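Local structure of malonyl-CoA decarboxylase (Rhodopseudomonas palustris, 4KSA) at residues Leu47-Glu52 and Val56-Ser61; Pro222-Glu227 and Asn270-Leu275. The protein probably catalyses the decarboxylation of malonyl-CoA to acetyl-CoA and carbon dioxide. All coordinates share one frame; numbering follows the deposited sequence.

Contact 1: Leu47-Glu52 and Val56-Ser61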
ATOM      1  N   LEU A  47     -10.676 -15.127  34.448  1.00 47.52           N
ATOM      2  CA  LEU A  47      -9.935 -14.256  35.346  1.00 48.17           C
ATOM      3  C   LEU A  47      -8.745 -14.926  36.035  1.00 50.30           C
ATOM      4  O   LEU A  47      -7.726 -14.286  36.273  1.00 49.48           O
ATOM      5  CB  LEU A  47     -10.867 -13.689  36.410  1.00 44.84           C
ATOM      6  CG  LEU A  47     -11.619 -12.409  36.079  1.00 44.86           C
ATOM      7  CD1 LEU A  47     -12.558 -12.050  37.224  1.00 43.73           C
ATOM      8  CD2 LEU A  47     -10.613 -11.293  35.838  1.00 45.13           C
ATOM      9  N   SER A  48      -8.874 -16.212  36.351  1.00 53.65           N
ATOM     10  CA  SER A  48      -7.815 -16.943  37.052  1.00 56.01           C
ATOM     11  C   SER A  48      -6.826 -17.616  36.112  1.00 57.50           C
ATOM     12  O   SER A  48      -5.741 -18.028  36.531  1.00 58.43           O
ATOM     13  CB  SER A  48      -8.423 -18.020  37.956  1.00 56.13           C
ATOM     14  OG  SER A  48      -8.782 -19.169  37.195  1.00 55.62           O
ATOM     15  N   ARG A  49      -7.208 -17.737  34.847  1.00 58.03           N
ATOM     16  CA  ARG A  49      -6.353 -18.370  33.862  1.00 58.24           C
ATOM     17  C   ARG A  49      -4.963 -17.739  33.782  1.00 59.22           C
ATOM     18  O   ARG A  49      -4.785 -16.554  34.087  1.00 59.23           O
ATOM     19  CB  ARG A  49      -7.012 -18.305  32.500  1.00 57.43           C
ATOM     20  CG  ARG A  49      -6.639 -19.452  31.650  1.00 60.72           C
ATOM     21  CD  ARG A  49      -7.210 -20.698  32.254  1.00 65.45           C
ATOM     22  NE  ARG A  49      -6.584 -21.893  31.706  1.00 69.43           N
ATOM     23  CZ  ARG A  49      -7.057 -23.119  31.879  1.00 69.85           C
ATOM     24  NH1 ARG A  49      -8.165 -23.304  32.587  1.00 68.80           N
ATOM     25  NH2 ARG A  49      -6.420 -24.153  31.343  1.00 71.63           N
ATOM     26  N   ARG A  50      -3.984 -18.541  33.369  1.00 60.39           N
ATOM     27  CA  ARG A  50      -2.608 -18.080  33.232  1.00 62.21           C
ATOM     28  C   ARG A  50      -2.059 -18.255  31.810  1.00 61.79           C
ATOM     29  O   ARG A  50      -1.257 -17.448  31.339  1.00 62.06           O
ATOM     30  CB  ARG A  50      -1.705 -18.817  34.224  1.00 64.39           C
ATOM     31  CG  ARG A  50      -1.735 -18.259  35.650  1.00 69.08           C
ATOM     32  CD  ARG A  50      -0.739 -18.998  36.560  1.00 73.01           C
ATOM     33  NE  ARG A  50      -1.379 -19.939  37.481  1.00 77.14           N
ATOM     34  CZ  ARG A  50      -2.250 -20.887  37.128  1.00 79.96           C
ATOM     35  NH1 ARG A  50      -2.766 -21.689  38.053  1.00 80.35           N
ATOM     36  NH2 ARG A  50      -2.618 -21.037  35.857  1.00 82.37           N
ATOM     37  N   GLY A  51      -2.497 -19.305  31.128  1.00 60.81           N
ATOM     38  CA  GLY A  51      -2.026 -19.546  29.781  1.00 60.95           C
ATOM     39  C   GLY A  51      -2.712 -18.687  28.738  1.00 60.64           C
ATOM     40  O   GLY A  51      -3.929 -18.563  28.733  1.00 61.32           O
ATOM     41  N   GLU A  52      -1.924 -18.103  27.843  1.00 60.57           N
ATOM     42  CA  GLU A  52      -2.449 -17.255  26.782  1.00 60.68           C
ATOM     43  C   GLU A  52      -3.430 -17.976  25.859  1.00 60.65           C
ATOM     44  O   GLU A  52      -4.477 -17.429  25.489  1.00 58.82           O
ATOM     45  CB  GLU A  52      -1.287 -16.679  25.958  1.00 61.36           C
ATOM     46  CG  GLU A  52      -1.698 -15.964  24.660  1.00 62.72           C
ATOM     47  CD  GLU A  52      -0.559 -15.167  24.040  1.00 62.70           C
ATOM     48  OE1 GLU A  52      -0.662 -14.769  22.859  1.00 61.88           O
ATOM     49  OE2 GLU A  52       0.441 -14.935  24.747  1.00 63.42           O
ATOM     50  N   VAL A  56      -7.480 -16.779  25.678  1.00 46.03           N
ATOM     51  CA  VAL A  56      -8.180 -16.439  24.449  1.00 42.47           C
ATOM     52  C   VAL A  56      -9.365 -17.367  24.205  1.00 42.34           C
ATOM     53  O   VAL A  56     -10.474 -16.922  23.934  1.00 41.83           O
ATOM     54  CB  VAL A  56      -7.219 -16.514  23.232  1.00 40.80           C
ATOM     55  CG1 VAL A  56      -7.894 -15.984  21.992  1.00 36.34           C
ATOM     56  CG2 VAL A  56      -5.961 -15.728  23.518  1.00 41.10           C
ATOM     57  N   ALA A  57      -9.128 -18.667  24.294  1.00 43.82           N
ATOM     58  CA  ALA A  57     -10.196 -19.628  24.057  1.00 44.74           C
ATOM     59  C   ALA A  57     -11.399 -19.355  24.973  1.00 46.02           C
ATOM     60  O   ALA A  57     -12.555 -19.324  24.521  1.00 43.58           O
ATOM     61  CB  ALA A  57      -9.667 -21.027  24.277  1.00 43.53           C
ATOM     62  N   LEU A  58     -11.116 -19.154  26.259  1.00 46.49           N
ATOM     63  CA  LEU A  58     -12.157 -18.895  27.238  1.00 49.86           C
ATOM     64  C   LEU A  58     -12.910 -17.614  26.914  1.00 51.48           C
ATOM     65  O   LEU A  58     -14.150 -17.612  26.828  1.00 51.81           O
ATOM     66  CB  LEU A  58     -11.553 -18.809  28.647  1.00 51.66           C
ATOM     67  CG  LEU A  58     -11.140 -20.150  29.283  1.00 52.49           C
ATOM     68  CD1 LEU A  58     -10.515 -19.919  30.667  1.00 51.82           C
ATOM     69  CD2 LEU A  58     -12.376 -21.048  29.385  1.00 50.80           C
ATOM     70  N   ALA A  59     -12.154 -16.532  26.735  1.00 51.48           N
ATOM     71  CA  ALA A  59     -12.725 -15.236  26.409  1.00 49.69           C
ATOM     72  C   ALA A  59     -13.560 -15.372  25.139  1.00 47.81           C
ATOM     73  O   ALA A  59     -14.717 -14.953  25.081  1.00 47.53           O
ATOM     74  CB  ALA A  59     -11.608 -14.196  26.223  1.00 49.46           C
ATOM     75  N   ALA A  60     -12.979 -15.970  24.119  1.00 47.08           N
ATOM     76  CA  ALA A  60     -13.711 -16.143  22.882  1.00 48.77           C
ATOM     77  C   ALA A  60     -15.018 -16.869  23.201  1.00 50.26           C
ATOM     78  O   ALA A  60     -16.070 -16.553  22.647  1.00 50.53           O
ATOM     79  CB  ALA A  60     -12.880 -16.940  21.904  1.00 47.65           C
ATOM     80  N   SER A  61     -14.937 -17.821  24.128  1.00 52.36           N
ATOM     81  CA  SER A  61     -16.080 -18.620  24.534  1.00 53.11           C
ATOM     82  C   SER A  61     -17.122 -17.764  25.255  1.00 53.74           C
ATOM     83  O   SER A  61     -18.307 -17.810  24.917  1.00 54.07           O
ATOM     84  CB  SER A  61     -15.603 -19.772  25.438  1.00 54.25           C
ATOM     85  OG  SER A  61     -16.450 -20.917  25.353  1.00 55.03           O
TER
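A bend in Arg-49 (chi2 66°) and the first torsion of Leu-58 bring these two side chains together. Leu-58 has CG anti to its carbonyl carbon (chi1 -75°), which sends the branch across to the arginine. Its CD1 lies 3.7 Å from CD of Arg-49 and 4.0 Å from its CG. The two chains cross at about a right angle, so one methyl meets the aliphatic part of the arginine. The charged end serves elsewhere: NE of Arg-49 forms a salt bridge with Glu-430 of the second subunit. Leu-58 also packs on Leu-42, Thr-45 and Leu-46 of helix 36-48.

Glu-52 and Val-56 are joined through the backbone. N of Val-56 donates to O of Glu-52 at 3.1 Å, nearly straight at 172°. This is an i to i+4 bond in the first turn of helix 52-68. The Glu-52 carboxylate instead takes a hydrogen bond from Asn-282 of the second subunit.

Arg-49 is where the chain leaves helical geometry, and Gly-51 is the N-cap of the next helix. The arrangement is a short turn between two consecutive helices, 36-48 and 52-68, in the all-helical N-terminal part of the chain.

Contact 2: Pro222-Glu227 and Asn270-Leu275; sequences PRLVDE and NTQQGL
Leu-224 meets Leu-275, and Glu-227 meets Gln-272, where two loops at one end of the strands of the mixed sheet come together. Residues 222-227 lie in the loop of a beta hairpin, between the antiparallel strands 214-220 and 230-237. Residues 270-275 follow strand 262-270, the next neighbour in the sheet. The C-terminal family to which both belong is related to the acetyltransferases.

The apolar part is a tip-to-tip contact. CD1 of Leu-224 lies 4.0 Å from CD1 of Leu-275. In both leucines CG is anti to the carbonyl carbon, and each chain reaches toward the other loop. CD1 of Leu-224 also comes within 4.4 Å of CG of Gln-272. Leu-224 is buried further by Phe-168 and by Thr-133 and Ala-134 of helix 132-146.

The second part sets Glu-227 against the amide group of Gln-272. Both chains bend at chi2, and they cross obliquely. CG of Glu-227 is 3.9 Å from CD of Gln-272. The carboxylate and amide planes are 32° apart. The main partner of the carboxylate is outside the two loops: OE2 is hydrogen-bonded to the hydroxyl of Tyr-193. The side chain of Tyr-193 also touches Thr-271 and Gln-272. With an alanine here in place of Glu-227, Tyr-193 would probably lose its carboxylate partner and Gln-272 would be left freer to turn.

Backbone bonds shape each loop. Leu-224 to Glu-227 form a type II beta turn, with Asp-226 at positive phi (62°). The turn is closed by N of Glu-227 bonding to O of Leu-224 at 3.1 Å. In the other loop, Gln-273 to Leu-275 form a short 3-10 segment, where N of Leu-275 bonds to O of Gln-272 at 2.7 Å.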
ATOM      1  N   PRO A 222      -8.019   1.667  13.934  1.00 31.90           N
ATOM      2  CA  PRO A 222      -7.651   0.252  13.809  1.00 31.76           C
ATOM      3  C   PRO A 222      -8.331  -0.708  14.801  1.00 33.79           C
ATOM      4  O   PRO A 222      -8.440  -1.895  14.508  1.00 35.06           O
ATOM      5  CB  PRO A 222      -6.123   0.274  13.955  1.00 30.81           C
ATOM      6  CG  PRO A 222      -5.848   1.528  14.764  1.00 32.58           C
ATOM      7  CD  PRO A 222      -6.836   2.515  14.193  1.00 32.24           C
ATOM      8  N   ARG A 223      -8.789  -0.210  15.958  1.00 34.94           N
ATOM      9  CA  ARG A 223      -9.447  -1.069  16.955  1.00 34.82           C
ATOM     10  C   ARG A 223     -10.721  -1.692  16.424  1.00 33.53           C
ATOM     11  O   ARG A 223     -11.075  -2.789  16.823  1.00 35.74           O
ATOM     12  CB  ARG A 223      -9.804  -0.303  18.235  1.00 35.70           C
ATOM     13  CG  ARG A 223      -8.644   0.038  19.134  1.00 39.07           C
ATOM     14  CD  ARG A 223      -8.002  -1.190  19.755  1.00 39.03           C
ATOM     15  NE  ARG A 223      -6.912  -0.792  20.640  1.00 41.19           N
ATOM     16  CZ  ARG A 223      -6.400  -1.562  21.595  1.00 41.90           C
ATOM     17  NH1 ARG A 223      -5.408  -1.105  22.352  1.00 38.77           N
ATOM     18  NH2 ARG A 223      -6.886  -2.786  21.789  1.00 41.52           N
ATOM     19  N   LEU A 224     -11.419  -0.972  15.556  1.00 33.18           N
ATOM     20  CA  LEU A 224     -12.649  -1.451  14.965  1.00 34.98           C
ATOM     21  C   LEU A 224     -12.494  -1.379  13.464  1.00 38.07           C
ATOM     22  O   LEU A 224     -12.949  -0.439  12.812  1.00 38.31           O
ATOM     23  CB  LEU A 224     -13.825  -0.595  15.399  1.00 36.47           C
ATOM     24  CG  LEU A 224     -14.190  -0.676  16.873  1.00 38.41           C
ATOM     25  CD1 LEU A 224     -15.357   0.251  17.141  1.00 38.23           C
ATOM     26  CD2 LEU A 224     -14.545  -2.119  17.243  1.00 38.58           C
ATOM     27  N   VAL A 225     -11.827  -2.391  12.938  1.00 40.02           N
ATOM     28  CA  VAL A 225     -11.557  -2.524  11.524  1.00 40.96           C
ATOM     29  C   VAL A 225     -12.781  -2.376  10.625  1.00 39.52           C
ATOM     30  O   VAL A 225     -13.833  -2.928  10.912  1.00 36.32           O
ATOM     31  CB  VAL A 225     -10.873  -3.883  11.245  1.00 42.69           C
ATOM     32  CG1 VAL A 225     -11.171  -4.344   9.817  1.00 40.73           C
ATOM     33  CG2 VAL A 225      -9.350  -3.731  11.455  1.00 42.37           C
ATOM     34  N   ASP A 226     -12.603  -1.618   9.543  1.00 39.20           N
ATOM     35  CA  ASP A 226     -13.636  -1.359   8.556  1.00 40.32           C
ATOM     36  C   ASP A 226     -14.839  -0.641   9.110  1.00 38.32           C
ATOM     37  O   ASP A 226     -15.868  -0.580   8.464  1.00 40.98           O
ATOM     38  CB  ASP A 226     -14.095  -2.674   7.910  1.00 43.26           C
ATOM     39  CG  ASP A 226     -13.102  -3.199   6.877  1.00 46.81           C
ATOM     40  OD1 ASP A 226     -13.196  -4.394   6.511  1.00 49.67           O
ATOM     41  OD2 ASP A 226     -12.238  -2.416   6.432  1.00 45.27           O
ATOM     42  N   GLU A 227     -14.720  -0.074  10.295  1.00 37.22           N
ATOM     43  CA  GLU A 227     -15.872   0.567  10.892  1.00 36.81           C
ATOM     44  C   GLU A 227     -15.795   2.100  10.982  1.00 36.44           C
ATOM     45  O   GLU A 227     -14.938   2.655  11.680  1.00 33.78           O
ATOM     46  CB  GLU A 227     -16.102  -0.056  12.273  1.00 36.55           C
ATOM     47  CG  GLU A 227     -17.475   0.191  12.844  1.00 42.71           C
ATOM     48  CD  GLU A 227     -18.572  -0.458  12.030  1.00 47.98           C
ATOM     49  OE1 GLU A 227     -18.671  -1.706  12.051  1.00 49.99           O
ATOM     50  OE2 GLU A 227     -19.337   0.284  11.369  1.00 50.41           O
ATOM     51  N   ASN A 270     -22.077  10.013  15.200  1.00 41.45           N
ATOM     52  CA  ASN A 270     -21.259   9.022  15.900  1.00 41.31           C
ATOM     53  C   ASN A 270     -21.981   7.709  15.639  1.00 41.18           C
ATOM     54  O   ASN A 270     -23.110   7.544  16.082  1.00 43.26           O
ATOM     55  CB  ASN A 270     -21.237   9.292  17.389  1.00 41.67           C
ATOM     56  CG  ASN A 270     -19.839   9.522  17.906  1.00 47.04           C
ATOM     57  OD1 ASN A 270     -19.256  10.593  17.688  1.00 48.41           O
ATOM     58  ND2 ASN A 270     -19.276   8.510  18.587  1.00 46.37           N
ATOM     59  N   THR A 271     -21.337   6.763  14.957  1.00 38.48           N
ATOM     60  CA  THR A 271     -22.026   5.530  14.585  1.00 36.31           C
ATOM     61  C   THR A 271     -22.127   4.389  15.555  1.00 35.40           C
ATOM     62  O   THR A 271     -22.950   3.502  15.370  1.00 37.08           O
ATOM     63  CB  THR A 271     -21.455   4.951  13.288  1.00 34.87           C
ATOM     64  OG1 THR A 271     -20.221   4.273  13.567  1.00 32.58           O
ATOM     65  CG2 THR A 271     -21.210   6.074  12.285  1.00 33.60           C
ATOM     66  N   GLN A 272     -21.301   4.392  16.582  1.00 36.17           N
ATOM     67  CA  GLN A 272     -21.327   3.300  17.539  1.00 37.49           C
ATOM     68  C   GLN A 272     -21.876   3.714  18.891  1.00 38.23           C
ATOM     69  O   GLN A 272     -21.193   4.379  19.670  1.00 39.18           O
ATOM     70  CB  GLN A 272     -19.913   2.725  17.722  1.00 39.08           C
ATOM     71  CG  GLN A 272     -19.192   2.387  16.428  1.00 39.20           C
ATOM     72  CD  GLN A 272     -19.969   1.410  15.575  1.00 39.50           C
ATOM     73  OE1 GLN A 272     -20.346   1.720  14.448  1.00 38.56           O
ATOM     74  NE2 GLN A 272     -20.215   0.224  16.108  1.00 39.35           N
ATOM     75  N   GLN A 273     -23.114   3.311  19.160  1.00 41.07           N
ATOM     76  CA  GLN A 273     -23.777   3.584  20.431  1.00 42.34           C
ATOM     77  C   GLN A 273     -22.846   3.335  21.625  1.00 42.29           C
ATOM     78  O   GLN A 273     -22.775   4.161  22.541  1.00 41.33           O
ATOM     79  CB  GLN A 273     -25.018   2.705  20.553  1.00 47.19           C
ATOM     80  CG  GLN A 273     -26.247   3.340  19.953  1.00 56.61           C
ATOM     81  CD  GLN A 273     -26.593   4.659  20.639  1.00 62.63           C
ATOM     82  OE1 GLN A 273     -27.333   5.488  20.093  1.00 64.65           O
ATOM     83  NE2 GLN A 273     -26.060   4.857  21.852  1.00 65.58           N
ATOM     84  N   GLY A 274     -22.132   2.201  21.594  1.00 39.88           N
ATOM     85  CA  GLY A 274     -21.210   1.840  22.653  1.00 36.60           C
ATOM     86  C   GLY A 274     -19.973   2.717  22.767  1.00 37.91           C
ATOM     87  O   GLY A 274     -19.140   2.509  23.659  1.00 36.37           O
ATOM     88  N   LEU A 275     -19.830   3.687  21.867  1.00 37.30           N
ATOM     89  CA  LEU A 275     -18.676   4.570  21.924  1.00 38.75           C
ATOM     90  C   LEU A 275     -19.069   5.926  22.461  1.00 40.10           C
ATOM     91  O   LEU A 275     -18.224   6.791  22.659  1.00 40.71           O
ATOM     92  CB  LEU A 275     -18.021   4.714  20.553  1.00 37.64           C
ATOM     93  CG  LEU A 275     -17.316   3.433  20.086  1.00 40.61           C
ATOM     94  CD1 LEU A 275     -16.688   3.658  18.711  1.00 35.82           C
ATOM     95  CD2 LEU A 275     -16.272   3.006  21.134  1.00 37.48           C
TER

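Overall arrangement
Contact 1 precedes contact 2 along the chain, and the two do not overlap. Their centres are about 25 Å apart, their nearest atoms about 13 Å, and they do not touch. Contact 1 is peripheral: its centre is about 33 Å from the centre of the chain, and it spans the turn between helices 36-48 and 52-68. Contact 2 is more central, its centre about 11 Å from the centre of the chain, and joins loops that leave strands of the mixed sheet. The two share no helix or strand. Contact 2 does pack against helix 132-146, so it lies where the helical N-terminal part meets the sheet-containing part. Both contacts also touch the second subunit, so each lies beside an interface of the four-chain assembly.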